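Local coordinates for protein valine-pyruvate aminotransferase (PDB 3G7Q) that probably catalyses the pyridoxal 5'-phosphate-dependent transfer of the amino group of L-valine to pyruvate, yielding 3-methyl-2-oxobutanoate and L-alanine, at residues G223-G228 against L244-S249. Sequence-based numbering, arbitrary orientation. Where two conformers were deposited one is given.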
# COMPACT_ATOMS: atom_id res chain seq x y z
N GLY A 223 20.11 -0.83 7.50
CA GLY A 223 21.44 -0.30 7.32
C GLY A 223 21.61 1.21 7.33
O GLY A 223 20.77 1.95 7.83
N VAL A 224 22.75 1.62 6.81
CA VAL A 224 23.20 3.00 6.73
C VAL A 224 22.68 3.62 5.46
O VAL A 224 22.66 2.96 4.44
CB VAL A 224 24.77 2.97 6.75
CG1 VAL A 224 25.36 4.16 6.09
CG2 VAL A 224 25.27 2.75 8.18
N PRO A 225 22.38 4.92 5.47
CA PRO A 225 22.49 5.92 6.51
C PRO A 225 21.38 5.94 7.56
O PRO A 225 21.56 6.57 8.59
CB PRO A 225 22.51 7.25 5.72
CG PRO A 225 21.76 6.94 4.50
CD PRO A 225 22.03 5.53 4.17
N PHE A 226 20.25 5.27 7.30
CA PHE A 226 19.17 5.16 8.29
C PHE A 226 18.47 3.82 8.07
O PHE A 226 18.25 3.43 6.94
CB PHE A 226 18.17 6.32 8.19
CG PHE A 226 17.51 6.45 6.86
CD1 PHE A 226 16.34 5.77 6.58
CD2 PHE A 226 18.08 7.25 5.88
CE1 PHE A 226 15.75 5.87 5.33
CE2 PHE A 226 17.49 7.36 4.66
CZ PHE A 226 16.34 6.67 4.38
N PRO A 227 18.06 3.14 9.15
CA PRO A 227 18.16 3.52 10.56
C PRO A 227 19.48 3.25 11.26
O PRO A 227 19.65 3.61 12.43
CB PRO A 227 17.05 2.68 11.19
CG PRO A 227 17.11 1.41 10.42
CD PRO A 227 17.35 1.85 8.99
N GLY A 228 20.44 2.67 10.56
CA GLY A 228 21.77 2.48 11.14
C GLY A 228 21.90 1.42 12.20
O GLY A 228 22.79 1.48 13.02
N LEU A 244 18.37 -0.55 -4.53
CA LEU A 244 18.53 -0.45 -3.08
C LEU A 244 17.20 -0.10 -2.42
O LEU A 244 16.64 0.95 -2.74
CB LEU A 244 19.59 0.62 -2.82
CG LEU A 244 20.02 1.05 -1.42
CD1 LEU A 244 20.40 -0.17 -0.62
CD2 LEU A 244 21.20 2.04 -1.56
N CYS A 245 16.73 -0.94 -1.49
CA CYS A 245 15.45 -0.72 -0.81
C CYS A 245 15.71 -0.23 0.60
O CYS A 245 16.49 -0.85 1.34
CB CYS A 245 14.62 -1.99 -0.76
SG CYS A 245 14.28 -2.61 -2.44
N MSE A 246 15.08 0.88 0.96
CA MSE A 246 15.21 1.47 2.28
C MSE A 246 13.81 1.66 2.84
O MSE A 246 12.81 1.54 2.13
CB MSE A 246 15.99 2.79 2.22
CG MSE A 246 17.42 2.62 1.66
SE MSE A 246 18.34 4.32 1.69
CE MSE A 246 18.95 4.03 3.86
N SER A 247 13.72 1.98 4.12
CA SER A 247 12.43 2.10 4.76
C SER A 247 12.52 3.01 5.96
O SER A 247 13.57 3.16 6.54
CB SER A 247 11.96 0.71 5.21
OG SER A 247 10.71 0.78 5.90
N LEU A 248 11.40 3.61 6.31
CA LEU A 248 11.32 4.45 7.50
C LEU A 248 10.92 3.67 8.75
O LEU A 248 11.18 4.10 9.86
CB LEU A 248 10.26 5.52 7.22
CG LEU A 248 10.09 6.72 8.12
CD1 LEU A 248 11.39 7.47 8.36
CD2 LEU A 248 9.03 7.63 7.43
N SER A 249 10.34 2.49 8.59
CA SER A 249 9.74 1.79 9.74
C SER A 249 10.69 1.43 10.86
O SER A 249 10.36 1.61 12.05
CB SER A 249 8.99 0.53 9.28
OG SER A 249 9.89 -0.47 8.90
O HOH W 1 16.38 1.84 5.41
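Met246, present as selenomethionine, leaves strand 242-247 with CG anti to its carbonyl carbon, runs extended through chi2, and bends at chi3 (84°), which lays its CE methyl over the ring of Phe226. Phe226 meets it with CG in the crowded position between its own backbone N and carbonyl carbon. Met246 CE stands 3.7 Å from the centroid of the Phe226 ring and 10° off the normal, a CH-pi contact over the face; Met246 SE, 4.7 Å from that centroid, approaches obliquely in a Met-aromatic contact. CE also meets Pro225 and the backbone of Phe226: Pro225 CD lies 3.4 Å from Met246 CE, tighter than usual for two carbons, and Phe226 O is 3.2 Å from the same methyl. Cis peptide bonds precede both Pro225 and Pro227, so the loop turns sharply on each side of Phe226, and Gly228 N closes it by donating to Gly223 O at 2.8 Å. This loop follows strand 216-219 of the large mixed sheet of the class I aminotransferase fold, whose next strand, parallel to it, carries Met246; helices 285-295 and 299-325 also touch the Phe226 ring. One water links the backbones: it accepts from Ser247 N at 3.0 Å and can donate to Phe226 O. Where the strand ends, Ser247 OG takes the N-H of Ser249 nearly straight (163°), forming an ST turn, while Ser247 O sits at the Phe226 ring edge, 3.7 Å from Phe226 CE1.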